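Local coordinates for transcriptional regulator (Aquifex aeolicus, PDB 2EH3), which probably binds DNA through an N-terminal helix-turn-helix domain and regulates transcription as a TetR/AcrR-family dimer, at residues 12-16 / 89-93; 81-85 / 155-161; 141-145 / 163-168. All coordinates share one frame; numbering follows the deposited sequence.

Contact 1 of 3, residues 12-16 / 89-93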
loop_
_atom_site.group_PDB
_atom_site.type_symbol
_atom_site.label_atom_id
_atom_site.label_comp_id
_atom_site.label_asym_id
_atom_site.label_seq_id
_atom_site.Cartn_x
_atom_site.Cartn_y
_atom_site.Cartn_z
ATOM N N LYS A 12 17.062 2.230 12.950
ATOM C CA LYS A 12 16.538 2.146 11.577
ATOM C C LYS A 12 17.051 0.871 10.938
ATOM O O LYS A 12 16.303 0.163 10.250
ATOM C CB LYS A 12 16.972 3.366 10.742
ATOM C CG LYS A 12 16.148 4.601 11.008
ATOM C CD LYS A 12 16.476 5.741 10.037
ATOM C CE LYS A 12 17.796 6.371 10.373
ATOM N NZ LYS A 12 17.869 7.773 9.830
ATOM N N GLU A 13 18.323 0.553 11.177
ATOM C CA GLU A 13 18.889 -0.661 10.613
ATOM C C GLU A 13 18.211 -1.922 11.144
ATOM O O GLU A 13 17.800 -2.777 10.342
ATOM C CB GLU A 13 20.396 -0.738 10.910
ATOM C CG GLU A 13 21.234 0.133 9.978
ATOM C CD GLU A 13 20.942 -0.164 8.511
ATOM O OE1 GLU A 13 20.822 -1.366 8.153
ATOM O OE2 GLU A 13 20.841 0.800 7.721
ATOM N N LEU A 14 18.077 -2.032 12.465
ATOM C CA LEU A 14 17.455 -3.220 13.037
ATOM C C LEU A 14 15.973 -3.333 12.677
ATOM O O LEU A 14 15.508 -4.417 12.370
ATOM C CB LEU A 14 17.623 -3.266 14.563
ATOM C CG LEU A 14 19.080 -3.434 14.978
ATOM C CD1 LEU A 14 19.131 -3.519 16.483
ATOM C CD2 LEU A 14 19.695 -4.680 14.308
ATOM N N PHE A 15 15.223 -2.227 12.726
ATOM C CA PHE A 15 13.799 -2.299 12.369
ATOM C C PHE A 15 13.643 -2.712 10.900
ATOM O O PHE A 15 12.718 -3.450 10.554
ATOM C CB PHE A 15 13.097 -0.954 12.579
ATOM C CG PHE A 15 13.003 -0.510 14.021
ATOM C CD1 PHE A 15 13.122 -1.418 15.078
ATOM C CD2 PHE A 15 12.752 0.830 14.317
ATOM C CE1 PHE A 15 12.978 -0.986 16.415
ATOM C CE2 PHE A 15 12.608 1.267 15.652
ATOM C CZ PHE A 15 12.717 0.353 16.696
ATOM N N PHE A 16 14.511 -2.202 10.023
ATOM C CA PHE A 16 14.479 -2.558 8.605
ATOM C C PHE A 16 14.740 -4.054 8.441
ATOM O O PHE A 16 14.016 -4.763 7.732
ATOM C CB PHE A 16 15.543 -1.757 7.836
ATOM C CG PHE A 16 15.698 -2.162 6.394
ATOM C CD1 PHE A 16 14.691 -1.911 5.478
ATOM C CD2 PHE A 16 16.853 -2.808 5.963
ATOM C CE1 PHE A 16 14.824 -2.297 4.146
ATOM C CE2 PHE A 16 16.998 -3.193 4.643
ATOM C CZ PHE A 16 15.982 -2.937 3.729
ATOM N N LYS A 89 14.954 2.670 3.637
ATOM C CA LYS A 89 14.817 1.832 4.832
ATOM C C LYS A 89 13.681 2.357 5.693
ATOM O O LYS A 89 12.914 1.586 6.284
ATOM C CB LYS A 89 16.150 1.788 5.608
ATOM C CG LYS A 89 17.210 0.962 4.862
ATOM C CD LYS A 89 18.501 0.856 5.661
ATOM C CE LYS A 89 19.609 0.208 4.831
ATOM N NZ LYS A 89 19.316 -1.206 4.499
ATOM N N VAL A 90 13.534 3.680 5.759
ATOM C CA VAL A 90 12.458 4.250 6.545
ATOM C C VAL A 90 11.125 4.031 5.827
ATOM O O VAL A 90 10.110 3.830 6.481
ATOM C CB VAL A 90 12.709 5.751 6.818
ATOM C CG1 VAL A 90 11.543 6.363 7.595
ATOM C CG2 VAL A 90 14.015 5.912 7.592
ATOM N N VAL A 91 11.133 4.063 4.492
ATOM C CA VAL A 91 9.913 3.821 3.745
ATOM C C VAL A 91 9.438 2.405 4.052
ATOM O O VAL A 91 8.249 2.175 4.238
ATOM C CB VAL A 91 10.148 3.979 2.218
ATOM C CG1 VAL A 91 8.913 3.497 1.452
ATOM C CG2 VAL A 91 10.444 5.443 1.895
ATOM N N TYR A 92 10.375 1.458 4.128
ATOM C CA TYR A 92 10.040 0.071 4.431
ATOM C C TYR A 92 9.431 -0.013 5.848
ATOM O O TYR A 92 8.390 -0.657 6.062
ATOM C CB TYR A 92 11.324 -0.760 4.286
ATOM C CG TYR A 92 11.128 -2.235 4.333
ATOM C CD1 TYR A 92 10.976 -2.882 5.556
ATOM C CD2 TYR A 92 11.088 -2.990 3.165
ATOM C CE1 TYR A 92 10.790 -4.249 5.614
ATOM C CE2 TYR A 92 10.903 -4.351 3.207
ATOM C CZ TYR A 92 10.754 -4.976 4.430
ATOM O OH TYR A 92 10.558 -6.333 4.471
ATOM N N ILE A 93 10.047 0.662 6.822
ATOM C CA ILE A 93 9.530 0.664 8.197
ATOM C C ILE A 93 8.124 1.299 8.240
ATOM O O ILE A 93 7.195 0.806 8.904
ATOM C CB ILE A 93 10.535 1.447 9.103
ATOM C CG1 ILE A 93 11.840 0.640 9.215
ATOM C CG2 ILE A 93 9.929 1.696 10.502
ATOM C CD1 ILE A 93 13.055 1.467 9.756
HETATM O O HOH W 1 20.371 -3.193 6.148
#
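The DNA-binding domain of this TetR-family regulator meets its C-terminal domain where F16 of helix 3-18 packs against K89 and Y92 of helix 88-99. The two short helical segments cross at 51°, their axes 9.2 Å apart. F16 turns its edge to the face of Y92, with the planes at 74° and the ring centroids 5.1 Å apart; CE1 and CD1 of F16 lead toward Y92 CG. Over one face of F16 runs the aliphatic part of K89, whose CG sits 3.8 Å from the ring centroid in a CH-pi contact. The K89 chain stays extended until its last torsion, where it bends (chi4 -66°) and brings NZ near F16 CE2. From there the ammonium makes a long salt bridge to E13 OE1, and a water hydrogen-bonded to both K89 NZ and E13 OE1 bridges them. Deeper in, I93 CD1 meets F15 CB at 3.7 Å, while F15 also packs on helix 46-67 and on Y20. Y92 OH is hydrogen-bonded to R105 of the second subunit, which ties this interdomain joint to the dimer. At the other end K12, whose NZ pairs with E9, presses CD against V90 CG2 at a tight 3.5 Å.

Contact 2 of 3, residues 81-85 / 155-161. With MG (magnesium ion), chain C.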
loop_
_atom_site.group_PDB
_atom_site.type_symbol
_atom_site.label_atom_id
_atom_site.label_comp_id
_atom_site.label_asym_id
_atom_site.label_seq_id
_atom_site.Cartn_x
_atom_site.Cartn_y
_atom_site.Cartn_z
ATOM N N LEU A 81 10.973 11.613 -5.265
ATOM C CA LEU A 81 11.390 10.227 -5.450
ATOM C C LEU A 81 12.835 10.017 -5.004
ATOM O O LEU A 81 13.152 9.007 -4.387
ATOM C CB LEU A 81 11.225 9.823 -6.922
ATOM C CG LEU A 81 11.822 8.461 -7.322
ATOM C CD1 LEU A 81 11.164 7.310 -6.586
ATOM C CD2 LEU A 81 11.653 8.289 -8.842
ATOM N N GLU A 82 13.718 10.972 -5.285
ATOM C CA GLU A 82 15.096 10.792 -4.874
ATOM C C GLU A 82 15.215 10.684 -3.343
ATOM O O GLU A 82 15.944 9.824 -2.837
ATOM C CB GLU A 82 15.942 11.946 -5.403
ATOM C CG GLU A 82 16.181 11.851 -6.902
ATOM C CD GLU A 82 16.663 13.148 -7.494
ATOM O OE1 GLU A 82 16.623 14.171 -6.774
ATOM O OE2 GLU A 82 17.059 13.188 -8.694
ATOM N N VAL A 83 14.494 11.545 -2.621
ATOM C CA VAL A 83 14.530 11.504 -1.158
ATOM C C VAL A 83 13.931 10.199 -0.658
ATOM O O VAL A 83 14.522 9.557 0.203
ATOM C CB VAL A 83 13.779 12.702 -0.542
ATOM C CG1 VAL A 83 13.560 12.489 0.977
ATOM C CG2 VAL A 83 14.591 13.979 -0.811
ATOM N N LEU A 84 12.778 9.791 -1.189
ATOM C CA LEU A 84 12.207 8.528 -0.725
ATOM C C LEU A 84 13.184 7.368 -0.961
ATOM O O LEU A 84 13.302 6.468 -0.121
ATOM C CB LEU A 84 10.894 8.236 -1.425
ATOM C CG LEU A 84 9.751 9.216 -1.148
ATOM C CD1 LEU A 84 8.559 8.885 -2.041
ATOM C CD2 LEU A 84 9.362 9.141 0.321
ATOM N N TYR A 85 13.892 7.389 -2.103
ATOM C CA TYR A 85 14.828 6.319 -2.421
ATOM C C TYR A 85 15.997 6.323 -1.437
ATOM O O TYR A 85 16.398 5.265 -0.958
ATOM C CB TYR A 85 15.338 6.456 -3.870
ATOM C CG TYR A 85 16.052 5.223 -4.370
ATOM C CD1 TYR A 85 15.342 4.184 -4.993
ATOM C CD2 TYR A 85 17.416 5.073 -4.172
ATOM C CE1 TYR A 85 15.996 2.997 -5.415
ATOM C CE2 TYR A 85 18.085 3.889 -4.583
ATOM C CZ TYR A 85 17.360 2.872 -5.200
ATOM O OH TYR A 85 18.006 1.732 -5.607
ATOM N N ARG A 155 14.965 -2.155 -7.248
ATOM C CA ARG A 155 15.547 -1.708 -8.497
ATOM C C ARG A 155 16.392 -0.483 -8.170
ATOM O O ARG A 155 16.219 0.145 -7.109
ATOM C CB ARG A 155 14.458 -1.303 -9.507
ATOM C CG ARG A 155 13.488 -2.425 -9.871
ATOM C CD ARG A 155 14.218 -3.633 -10.463
ATOM N NE ARG A 155 14.994 -3.249 -11.647
ATOM C CZ ARG A 155 14.516 -3.215 -12.895
ATOM N NH1 ARG A 155 13.258 -3.567 -13.157
ATOM N NH2 ARG A 155 15.294 -2.774 -13.882
ATOM N N GLU A 156 17.288 -0.135 -9.092
ATOM C CA GLU A 156 18.146 1.032 -8.925
ATOM C C GLU A 156 17.318 2.285 -9.250
ATOM O O GLU A 156 16.361 2.252 -10.040
ATOM C CB GLU A 156 19.359 0.972 -9.861
ATOM C CG GLU A 156 20.345 -0.153 -9.555
ATOM C CD GLU A 156 21.505 -0.181 -10.542
ATOM O OE1 GLU A 156 22.194 0.854 -10.689
ATOM O OE2 GLU A 156 21.735 -1.235 -11.176
ATOM N N LEU A 157 17.721 3.396 -8.667
ATOM C CA LEU A 157 17.017 4.672 -8.854
ATOM C C LEU A 157 16.791 5.123 -10.306
ATOM O O LEU A 157 15.722 5.665 -10.624
ATOM C CB LEU A 157 17.746 5.770 -8.055
ATOM C CG LEU A 157 17.173 7.195 -8.105
ATOM C CD1 LEU A 157 15.684 7.204 -7.612
ATOM C CD2 LEU A 157 18.062 8.105 -7.226
ATOM N N PRO A 158 17.770 4.921 -11.207
ATOM C CA PRO A 158 17.511 5.364 -12.581
ATOM C C PRO A 158 16.262 4.758 -13.216
ATOM O O PRO A 158 15.560 5.418 -13.994
ATOM C CB PRO A 158 18.798 4.973 -13.320
ATOM C CG PRO A 158 19.852 5.159 -12.233
ATOM C CD PRO A 158 19.175 4.533 -11.024
ATOM N N PHE A 159 16.005 3.489 -12.913
ATOM C CA PHE A 159 14.836 2.824 -13.440
ATOM C C PHE A 159 13.563 3.497 -12.915
ATOM O O PHE A 159 12.640 3.764 -13.670
ATOM C CB PHE A 159 14.828 1.345 -13.028
ATOM C CG PHE A 159 13.591 0.616 -13.452
ATOM C CD1 PHE A 159 13.435 0.202 -14.774
ATOM C CD2 PHE A 159 12.572 0.351 -12.544
ATOM C CE1 PHE A 159 12.286 -0.464 -15.186
ATOM C CE2 PHE A 159 11.403 -0.319 -12.944
ATOM C CZ PHE A 159 11.266 -0.726 -14.263
ATOM N N LEU A 160 13.518 3.746 -11.606
ATOM C CA LEU A 160 12.330 4.385 -11.045
ATOM C C LEU A 160 12.140 5.783 -11.613
ATOM O O LEU A 160 11.011 6.180 -11.924
ATOM C CB LEU A 160 12.397 4.451 -9.502
ATOM C CG LEU A 160 12.006 3.112 -8.881
ATOM C CD1 LEU A 160 13.254 2.304 -8.660
ATOM C CD2 LEU A 160 11.235 3.323 -7.586
ATOM N N LYS A 161 13.230 6.532 -11.774
ATOM C CA LYS A 161 13.115 7.869 -12.325
ATOM C C LYS A 161 12.612 7.877 -13.752
ATOM O O LYS A 161 11.824 8.744 -14.120
ATOM C CB LYS A 161 14.438 8.597 -12.184
ATOM C CG LYS A 161 14.612 8.965 -10.726
ATOM C CD LYS A 161 15.970 9.452 -10.417
ATOM C CE LYS A 161 16.317 10.650 -11.214
ATOM N NZ LYS A 161 17.579 11.146 -10.584
HETATM MG MG MG C . 17.845 15.033 -10.170
HETATM O O HOH W 2 16.292 16.052 -8.720
#
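With CG anti to the backbone N (chi1 -167°), Y85 stretches its ring across to the start of helix 157-171, where L157, its CG likewise anti to N, reaches back alongside the ring. L157 CB thus comes to lie over the centre of the Y85 ring, 3.8 Å from the centroid, a CH-pi contact, while L157 CD1 covers the root of the ring at CG and CB. Beyond the ring, Y85 OH donates a hydrogen bond of 2.8 Å to R155 O, a carbonyl at the ring edge; the donor is tilted 20° from the carbonyl plane. One phenol therefore grips both the turn ahead of the helix and the first residue of the helix, just past the N-cap position E156. The contact belongs to the all-helical C-terminal domain of the TetR family, and segments 81-85 and 157-161 run roughly antiparallel, at 146°. L81 packs against the second segment: its CD2 touches K161 CG at 3.6 Å and L160 CB at 4.0 Å, and it also packs on I146 of helix 131-152. Toward the metal site the chemistry turns ionic. K161 bends at chi3 and brings NZ to E82 OE2, 2.8 Å away, a salt bridge made on the anti lone pair of that oxygen, and NZ also makes a weak hydrogen bond to E78. E82 OE2 also binds a magnesium ion, at 2.5 Å, and E78 is a further ligand of the metal. The ammonium would probably offset part of the negative charge that the two glutamates gather here. E82 OE1 accepts a hydrogen bond from a water that is itself bound to the magnesium ion, 2.4 Å from it.

Contact 3 of 3, residues 141-145 / 163-168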
loop_
_atom_site.group_PDB
_atom_site.type_symbol
_atom_site.label_atom_id
_atom_site.label_comp_id
_atom_site.label_asym_id
_atom_site.label_seq_id
_atom_site.Cartn_x
_atom_site.Cartn_y
_atom_site.Cartn_z
ATOM N N PHE A 141 0.433 6.834 -8.051
ATOM C CA PHE A 141 1.446 6.358 -8.992
ATOM C C PHE A 141 2.808 6.231 -8.307
ATOM O O PHE A 141 3.497 5.222 -8.473
ATOM C CB PHE A 141 1.467 7.347 -10.174
ATOM C CG PHE A 141 2.568 7.124 -11.189
ATOM C CD1 PHE A 141 2.869 5.851 -11.680
ATOM C CD2 PHE A 141 3.263 8.228 -11.701
ATOM C CE1 PHE A 141 3.854 5.685 -12.687
ATOM C CE2 PHE A 141 4.223 8.064 -12.694
ATOM C CZ PHE A 141 4.513 6.789 -13.187
ATOM N N LEU A 142 3.186 7.234 -7.523
ATOM C CA LEU A 142 4.482 7.193 -6.839
ATOM C C LEU A 142 4.490 6.015 -5.874
ATOM O O LEU A 142 5.479 5.275 -5.797
ATOM C CB LEU A 142 4.709 8.510 -6.110
ATOM C CG LEU A 142 6.012 8.729 -5.360
ATOM C CD1 LEU A 142 7.192 8.617 -6.319
ATOM C CD2 LEU A 142 5.948 10.111 -4.714
ATOM N N ARG A 143 3.392 5.806 -5.148
ATOM C CA ARG A 143 3.335 4.683 -4.210
ATOM C C ARG A 143 3.422 3.327 -4.949
ATOM O O ARG A 143 4.126 2.420 -4.498
ATOM C CB ARG A 143 2.092 4.845 -3.332
ATOM C CG ARG A 143 2.265 6.135 -2.488
ATOM C CD ARG A 143 1.000 6.588 -1.768
ATOM N NE ARG A 143 0.665 5.730 -0.634
ATOM C CZ ARG A 143 -0.460 5.840 0.066
ATOM N NH1 ARG A 143 -1.347 6.756 -0.254
ATOM N NH2 ARG A 143 -0.685 5.052 1.103
ATOM N N GLN A 144 2.776 3.211 -6.116
ATOM C CA GLN A 144 2.824 1.993 -6.931
ATOM C C GLN A 144 4.293 1.718 -7.310
ATOM O O GLN A 144 4.783 0.589 -7.199
ATOM C CB GLN A 144 1.986 2.174 -8.211
ATOM C CG GLN A 144 2.109 1.081 -9.286
ATOM C CD GLN A 144 1.172 -0.103 -9.081
ATOM O OE1 GLN A 144 0.209 -0.025 -8.323
ATOM N NE2 GLN A 144 1.439 -1.194 -9.784
ATOM N N LEU A 145 5.002 2.758 -7.741
ATOM C CA LEU A 145 6.404 2.556 -8.124
ATOM C C LEU A 145 7.275 2.159 -6.950
ATOM O O LEU A 145 8.164 1.311 -7.090
ATOM C CB LEU A 145 6.991 3.814 -8.761
ATOM C CG LEU A 145 6.354 4.327 -10.050
ATOM C CD1 LEU A 145 7.099 5.620 -10.426
ATOM C CD2 LEU A 145 6.432 3.287 -11.156
ATOM N N LYS A 163 10.584 5.615 -15.088
ATOM C CA LYS A 163 9.160 5.328 -14.983
ATOM C C LYS A 163 8.368 6.552 -14.539
ATOM O O LYS A 163 7.326 6.869 -15.103
ATOM C CB LYS A 163 8.923 4.192 -13.975
ATOM C CG LYS A 163 9.644 2.902 -14.359
ATOM C CD LYS A 163 8.941 2.203 -15.491
ATOM C CE LYS A 163 7.921 1.227 -14.942
ATOM N NZ LYS A 163 7.229 0.520 -16.051
ATOM N N LEU A 164 8.860 7.230 -13.514
ATOM C CA LEU A 164 8.155 8.420 -13.000
ATOM C C LEU A 164 8.102 9.501 -14.075
ATOM O O LEU A 164 7.051 10.076 -14.344
ATOM C CB LEU A 164 8.892 8.968 -11.753
ATOM C CG LEU A 164 8.226 10.210 -11.178
ATOM C CD1 LEU A 164 6.922 9.829 -10.501
ATOM C CD2 LEU A 164 9.133 10.808 -10.118
ATOM N N ARG A 165 9.247 9.781 -14.694
ATOM C CA ARG A 165 9.324 10.802 -15.739
ATOM C C ARG A 165 8.306 10.564 -16.855
ATOM O O ARG A 165 7.573 11.489 -17.254
ATOM C CB ARG A 165 10.749 10.829 -16.335
ATOM C CG ARG A 165 10.929 11.838 -17.462
ATOM C CD ARG A 165 12.341 11.784 -18.034
ATOM N NE ARG A 165 13.287 11.312 -17.032
ATOM C CZ ARG A 165 14.023 10.208 -17.142
ATOM N NH1 ARG A 165 13.947 9.433 -18.235
ATOM N NH2 ARG A 165 14.816 9.861 -16.141
ATOM N N GLU A 166 8.236 9.336 -17.362
ATOM C CA GLU A 166 7.292 9.075 -18.440
ATOM C C GLU A 166 5.848 9.195 -18.018
ATOM O O GLU A 166 5.028 9.715 -18.778
ATOM C CB GLU A 166 7.582 7.712 -19.068
ATOM C CG GLU A 166 8.838 7.769 -19.962
ATOM C CD GLU A 166 8.806 8.924 -20.983
ATOM O OE1 GLU A 166 7.872 8.962 -21.826
ATOM O OE2 GLU A 166 9.722 9.794 -20.944
ATOM N N GLY A 167 5.542 8.744 -16.807
ATOM C CA GLY A 167 4.172 8.832 -16.335
ATOM C C GLY A 167 3.752 10.259 -16.080
ATOM O O GLY A 167 2.615 10.609 -16.407
ATOM N N LEU A 168 4.641 11.088 -15.528
ATOM C CA LEU A 168 4.292 12.485 -15.274
ATOM C C LEU A 168 4.143 13.249 -16.576
ATOM O O LEU A 168 3.275 14.107 -16.690
ATOM C CB LEU A 168 5.324 13.151 -14.372
ATOM C CG LEU A 168 5.379 12.551 -12.970
ATOM C CD1 LEU A 168 6.360 13.393 -12.197
ATOM C CD2 LEU A 168 4.010 12.520 -12.264
#
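F141 leaves helix 131-152 with CB directed at helix 157-171, and its ring goes in edge first, CG lying anti to the backbone N (chi1 173°). Along one side of the ring, F141 CD2 meets the methyls of L164 and L168, with L168 CD2 at 4.4 Å from F141 CD2. One atom further, F141 CE2 touches L164 CD1 at 3.9 Å and G167 CA at 3.7 Å. At the tip, F141 CZ lies 3.4 Å from K163 O; this carbonyl and that of L164 both stand at the ring edge, near its plane. G167 has no side chain, which lets the phenyl come right up to the backbone; a CB would run into CZ. Over one face of F141, offset toward the rim, sits L145 CD1, one turn on in the same helix, and this methyl also packs on L164 CB at 4.0 Å. The other methyl of L145, CD2, meets K163 CB, while K163 NZ extends to a salt bridge with E136 of the second subunit. A leucine in place of F141 would probably lose the reach to G167 and open a gap beside its CA. The two segments run antiparallel, at 155°, as the final helix pair of the TetR C-terminal domain, whose outer side meets the second subunit, consistent with the four-helix dimer interface of this family.

How the contacts relate
Contact 3 is the buried one, almost wholly apolar across its segments, whereas contacts 1 and 2 are partly buried and mix hydrophobic packing with charged pairs. Contacts 2 and 3 share helix 157-171 and touch directly, L81 CD2 packing on L164 CD2 and L84 CD1 on L142 CD2, so that helices 73-86, 131-152 and 157-171 form one continuous core. Contact 1 instead spans two domains, its centre about 17 Å from that of contact 2, and meets it where V91 packs on L84 O. K89 and E13 make a long salt bridge bridged by water, while K161 and E82 pair directly beside a magnesium ion. Contacts 1 and 3 each reach the second subunit.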